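Local coordinates for protein CofB (Escherichia coli, PDB 5AX6) that serves as the minor pilin subunit of the type IVb pilus CFA/III of enterotoxigenic Escherichia coli, forms a homotrimer and probably takes part in pilus assembly, at residues S404-V409 against S479-T484; T442-N447 against I455-G460. All blocks are in the same frame, centred on the assembly; numbering follows the deposited sequence.

Contact 1 (S404-V409 against S479-T484); sequences SIASIV and SVNITT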
loop_
_atom_site.group_PDB
_atom_site.type_symbol
_atom_site.label_atom_id
_atom_site.label_comp_id
_atom_site.label_asym_id
_atom_site.label_seq_id
_atom_site.Cartn_x
_atom_site.Cartn_y
_atom_site.Cartn_z
ATOM N N SER A 404 -20.023 -31.872 -19.434
ATOM C CA SER A 404 -20.080 -33.171 -18.758
ATOM C C SER A 404 -21.536 -33.590 -18.619
ATOM O O SER A 404 -22.405 -32.738 -18.436
ATOM C CB SER A 404 -19.420 -33.109 -17.378
ATOM O OG SER A 404 -18.085 -32.639 -17.465
ATOM N N ILE A 405 -21.817 -34.887 -18.711
ATOM C CA ILE A 405 -23.196 -35.339 -18.659
ATOM C C ILE A 405 -23.813 -35.167 -17.268
ATOM O O ILE A 405 -23.223 -35.570 -16.262
ATOM C CB ILE A 405 -23.330 -36.814 -19.067
ATOM C CG1 ILE A 405 -22.751 -37.029 -20.463
ATOM C CG2 ILE A 405 -24.803 -37.222 -18.988
ATOM C CD1 ILE A 405 -22.825 -38.474 -20.943
ATOM N N ALA A 406 -25.005 -34.573 -17.215
ATOM C CA ALA A 406 -25.676 -34.325 -15.940
ATOM C C ALA A 406 -26.900 -35.225 -15.743
ATOM O O ALA A 406 -27.199 -35.622 -14.621
ATOM C CB ALA A 406 -26.074 -32.857 -15.829
ATOM N N SER A 407 -27.613 -35.523 -16.825
ATOM C CA SER A 407 -28.704 -36.518 -16.813
ATOM C C SER A 407 -28.875 -37.051 -18.224
ATOM O O SER A 407 -28.657 -36.319 -19.178
ATOM C CB SER A 407 -30.027 -35.919 -16.320
ATOM O OG SER A 407 -30.058 -35.832 -14.907
ATOM N N ILE A 408 -29.265 -38.316 -18.366
ATOM C CA ILE A 408 -29.409 -38.902 -19.690
ATOM C C ILE A 408 -30.295 -40.131 -19.606
ATOM O O ILE A 408 -30.027 -41.035 -18.820
ATOM C CB ILE A 408 -28.029 -39.285 -20.310
ATOM C CG1 ILE A 408 -28.211 -39.910 -21.697
ATOM C CG2 ILE A 408 -27.252 -40.241 -19.396
ATOM C CD1 ILE A 408 -26.878 -40.274 -22.386
ATOM N N VAL A 409 -31.375 -40.152 -20.384
ATOM C CA VAL A 409 -32.212 -41.349 -20.448
ATOM C C VAL A 409 -32.581 -41.692 -21.888
ATOM O O VAL A 409 -32.674 -40.816 -22.762
ATOM C CB VAL A 409 -33.517 -41.212 -19.603
ATOM C CG1 VAL A 409 -33.187 -41.122 -18.113
ATOM C CG2 VAL A 409 -34.335 -40.006 -20.064
ATOM N N SER A 479 -28.938 -33.682 -20.607
ATOM C CA SER A 479 -28.522 -32.387 -20.092
ATOM C C SER A 479 -27.063 -32.437 -19.693
ATOM O O SER A 479 -26.521 -33.507 -19.431
ATOM C CB SER A 479 -29.388 -31.957 -18.906
ATOM O OG SER A 479 -29.215 -32.826 -17.802
ATOM N N VAL A 480 -26.432 -31.266 -19.641
ATOM C CA VAL A 480 -25.011 -31.203 -19.373
ATOM C C VAL A 480 -24.695 -30.078 -18.408
ATOM O O VAL A 480 -25.424 -29.085 -18.349
ATOM C CB VAL A 480 -24.197 -30.971 -20.669
ATOM C CG1 VAL A 480 -24.199 -32.218 -21.541
ATOM C CG2 VAL A 480 -24.708 -29.720 -21.416
ATOM N N ASN A 481 -23.609 -30.248 -17.662
ATOM C CA ASN A 481 -22.959 -29.142 -16.980
ATOM C C ASN A 481 -21.826 -28.633 -17.848
ATOM O O ASN A 481 -20.905 -29.389 -18.168
ATOM C CB ASN A 481 -22.446 -29.580 -15.603
ATOM C CG ASN A 481 -23.583 -29.952 -14.666
ATOM O OD1 ASN A 481 -23.652 -31.073 -14.153
ATOM N ND2 ASN A 481 -24.485 -29.019 -14.459
ATOM N N ILE A 482 -21.916 -27.358 -18.229
ATOM C CA ILE A 482 -20.979 -26.716 -19.134
ATOM C C ILE A 482 -20.014 -25.918 -18.299
ATOM O O ILE A 482 -20.442 -25.137 -17.455
ATOM C CB ILE A 482 -21.719 -25.792 -20.133
ATOM C CG1 ILE A 482 -22.566 -26.646 -21.084
ATOM C CG2 ILE A 482 -20.743 -24.900 -20.900
ATOM C CD1 ILE A 482 -23.657 -25.857 -21.780
ATOM N N THR A 483 -18.721 -26.150 -18.508
ATOM C CA THR A 483 -17.667 -25.404 -17.830
ATOM C C THR A 483 -16.998 -24.488 -18.837
ATOM O O THR A 483 -16.621 -24.937 -19.913
ATOM C CB THR A 483 -16.587 -26.338 -17.217
ATOM O OG1 THR A 483 -17.215 -27.339 -16.414
ATOM C CG2 THR A 483 -15.606 -25.530 -16.358
ATOM N N THR A 484 -16.842 -23.215 -18.488
ATOM C CA THR A 484 -16.190 -22.261 -19.363
ATOM C C THR A 484 -15.054 -21.574 -18.612
ATOM O O THR A 484 -15.197 -21.253 -17.425
ATOM C CB THR A 484 -17.187 -21.199 -19.879
ATOM O OG1 THR A 484 -17.700 -20.426 -18.781
ATOM C CG2 THR A 484 -18.335 -21.868 -20.623
#
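Ser479 is matched by two residues of the partner strand, Ala406 and Ser407, the mark of a classic beta bulge where strand 398-409 runs antiparallel to strand 478-487. Ser479 O takes the N-H of Ala406, with Ala406 N at 2.9 Å. Ser407 N bonds weakly to Ser479 O at 3.5 Å, while Ser479 N returns a bond to Ser407 O. Beyond the bulge, Ser404 and Asn481 form a hydrogen-bonded pair. Its straighter bond runs from Ser404 N to Asn481 O, 2.9 Å with 170° at the hydrogen. Between the two, Val480 pairs with Ile405 without hydrogen bonds; Val480 CB sits 3.4 Å from Ser404 O. The two side chains diverge, yet both reach strand 438-448: Ile405 packs on Thr442 and Ile444, Val480 on Ile444. Ser479 can be followed outward: CB leaves on the face shared with Ser407, and chi1 of 65° sets OG between the backbone N and the carbonyl carbon. There Ser479 OG lies 3.5 Å from Ser407 CB, and it is hydrogen-bonded to Tyr351 OH on strand 341-353. Ser407 OG donates to Ala406 O at 2.9 Å and also bonds to Ile444 N of the second subunit, while Ser404 OG bonds to Asn481 of the third. The serine hydroxyls of this buried face are thus satisfied by Tyr351 and by both neighbouring subunits, consistent with a strand pairing that also serves the trimer interface.

Contact 2 (T442-N447 against I455-G460); sequences TAIQVN and ITATMG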
loop_
_atom_site.group_PDB
_atom_site.type_symbol
_atom_site.label_atom_id
_atom_site.label_comp_id
_atom_site.label_asym_id
_atom_site.label_seq_id
_atom_site.Cartn_x
_atom_site.Cartn_y
_atom_site.Cartn_z
ATOM N N THR A 442 -23.985 -41.494 -25.902
ATOM C CA THR A 442 -24.098 -40.184 -26.521
ATOM C C THR A 442 -22.731 -39.653 -26.924
ATOM O O THR A 442 -21.727 -39.860 -26.229
ATOM C CB THR A 442 -24.795 -39.165 -25.577
ATOM O OG1 THR A 442 -24.852 -37.882 -26.214
ATOM C CG2 THR A 442 -24.027 -39.022 -24.274
ATOM N N ALA A 443 -22.706 -38.981 -28.067
ATOM C CA ALA A 443 -21.534 -38.262 -28.519
ATOM C C ALA A 443 -21.825 -36.776 -28.415
ATOM O O ALA A 443 -22.741 -36.271 -29.066
ATOM C CB ALA A 443 -21.173 -38.655 -29.963
ATOM N N ILE A 444 -21.050 -36.075 -27.590
ATOM C CA ILE A 444 -21.267 -34.652 -27.392
ATOM C C ILE A 444 -20.098 -33.896 -27.998
ATOM O O ILE A 444 -18.940 -34.149 -27.674
ATOM C CB ILE A 444 -21.439 -34.300 -25.899
ATOM C CG1 ILE A 444 -22.708 -34.985 -25.357
ATOM C CG2 ILE A 444 -21.566 -32.792 -25.730
ATOM C CD1 ILE A 444 -22.797 -35.101 -23.817
ATOM N N GLN A 445 -20.417 -32.981 -28.902
ATOM C CA GLN A 445 -19.409 -32.241 -29.643
ATOM C C GLN A 445 -19.484 -30.764 -29.300
ATOM O O GLN A 445 -20.574 -30.219 -29.112
ATOM C CB GLN A 445 -19.610 -32.438 -31.150
ATOM C CG GLN A 445 -18.494 -31.891 -32.043
ATOM C CD GLN A 445 -18.639 -32.401 -33.472
ATOM O OE1 GLN A 445 -18.502 -33.598 -33.730
ATOM N NE2 GLN A 445 -18.941 -31.503 -34.395
ATOM N N VAL A 446 -18.320 -30.133 -29.219
ATOM C CA VAL A 446 -18.228 -28.706 -28.991
ATOM C C VAL A 446 -17.424 -28.097 -30.113
ATOM O O VAL A 446 -16.306 -28.541 -30.385
ATOM C CB VAL A 446 -17.560 -28.383 -27.630
ATOM C CG1 VAL A 446 -17.248 -26.885 -27.518
ATOM C CG2 VAL A 446 -18.469 -28.861 -26.474
ATOM N N ASN A 447 -17.993 -27.072 -30.732
ATOM C CA ASN A 447 -17.346 -26.327 -31.798
ATOM C C ASN A 447 -17.429 -24.835 -31.522
ATOM O O ASN A 447 -18.212 -24.405 -30.683
ATOM C CB ASN A 447 -17.995 -26.649 -33.147
ATOM C CG ASN A 447 -17.957 -28.132 -33.460
ATOM O OD1 ASN A 447 -18.966 -28.840 -33.332
ATOM N ND2 ASN A 447 -16.784 -28.615 -33.844
ATOM N N ILE A 455 -22.784 -26.330 -29.047
ATOM C CA ILE A 455 -22.753 -27.617 -28.380
ATOM C C ILE A 455 -23.888 -28.454 -28.924
ATOM O O ILE A 455 -25.050 -28.037 -28.891
ATOM C CB ILE A 455 -22.877 -27.505 -26.840
ATOM C CG1 ILE A 455 -21.777 -26.599 -26.267
ATOM C CG2 ILE A 455 -22.725 -28.880 -26.213
ATOM C CD1 ILE A 455 -22.211 -25.175 -25.962
ATOM N N THR A 456 -23.547 -29.630 -29.443
ATOM C CA THR A 456 -24.547 -30.515 -30.028
ATOM C C THR A 456 -24.293 -31.931 -29.577
ATOM O O THR A 456 -23.232 -32.226 -29.033
ATOM C CB THR A 456 -24.523 -30.476 -31.556
ATOM O OG1 THR A 456 -23.212 -30.855 -32.009
ATOM C CG2 THR A 456 -24.862 -29.082 -32.051
ATOM N N ALA A 457 -25.260 -32.808 -29.815
ATOM C CA ALA A 457 -25.169 -34.174 -29.328
ATOM C C ALA A 457 -26.022 -35.124 -30.143
ATOM O O ALA A 457 -27.128 -34.771 -30.565
ATOM C CB ALA A 457 -25.591 -34.234 -27.853
ATOM N N THR A 458 -25.521 -36.336 -30.350
ATOM C CA THR A 458 -26.386 -37.416 -30.818
ATOM C C THR A 458 -26.485 -38.463 -29.721
ATOM O O THR A 458 -25.543 -38.647 -28.951
ATOM C CB THR A 458 -25.868 -38.070 -32.121
ATOM O OG1 THR A 458 -24.550 -38.587 -31.901
ATOM C CG2 THR A 458 -25.818 -37.045 -33.242
ATOM N N MET A 459 -27.631 -39.135 -29.650
ATOM C CA MET A 459 -27.837 -40.233 -28.716
ATOM C C MET A 459 -28.365 -41.443 -29.470
ATOM O O MET A 459 -29.265 -41.308 -30.292
ATOM C CB MET A 459 -28.832 -39.845 -27.611
ATOM C CG MET A 459 -29.114 -40.969 -26.596
ATOM S SD MET A 459 -30.470 -40.585 -25.455
ATOM C CE MET A 459 -30.073 -38.875 -25.120
ATOM N N GLY A 460 -27.815 -42.614 -29.178
ATOM C CA GLY A 460 -28.326 -43.862 -29.717
ATOM C C GLY A 460 -29.227 -44.547 -28.711
ATOM O O GLY A 460 -28.867 -44.697 -27.543
HETATM O O HOH W 1 -21.195 -28.864 -31.916
#
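Strands 438-448 and 452-463 make a beta hairpin of the C-terminal domain, and these segments are its regular antiparallel body. Ala443 with Thr458 and Gln445 with Thr456 are the hydrogen-bonded pairs, the second closed by Gln445 N to Thr456 O at 2.9 Å and Thr456 N to Gln445 O at 3.0 Å. On the face of the non-hydrogen-bonded pairs, Ile444 sets CG1 3.9 Å from Ala457 CB, while its CG2 meets Ile455 CG2 at 4.1 Å, the two side chains crossing obliquely. Val446 runs beside Ile455 in the same direction, its CG2 against Ile455 CG1. Thr442 turns OG1 anti to its own backbone N (chi1 178°), and from there the hydroxyl donates to Thr458 O at 2.9 Å, above the carbonyl plane; Ala443 N approaches the same oxygen within that plane, so two donors grip it. A valine in place of Thr442 would probably leave Thr458 O with the Ala443 amide as its one donor from this strand. The other face is more polar and turns to the third subunit, whose Arg430 N bonds to Gln445 OE1. The opposite branch of that amide is held within the strand: Gln445 NE2 donates to a lone pair of Asn447 OD1 at 2.9 Å, with the acceptor only 4° out of the glutamine's amide plane.

Contact 1 and contact 2 lie about 11 Å apart, centre to centre, in two different sheets of the C-terminal domain, and the hairpin of contact 2 is nested within the chain loop that contact 1 closes. Their apolar faces meet: Ile405 CD1 and Ile408 CD1 each lie 3.6 Å from Thr442 CG2, and Ile405 CG1 lies 3.9 Å from Ile444 CD1. At one end Met459 SD packs 3.5 Å from Val409 O. Between subunits, Ile408 and Val409 pair antiparallel with a strand of the second subunit and Thr442 with one of the third, so the sheets run on across the interface. Both segments 404-409 and 442-447 thus serve the fold and the trimer.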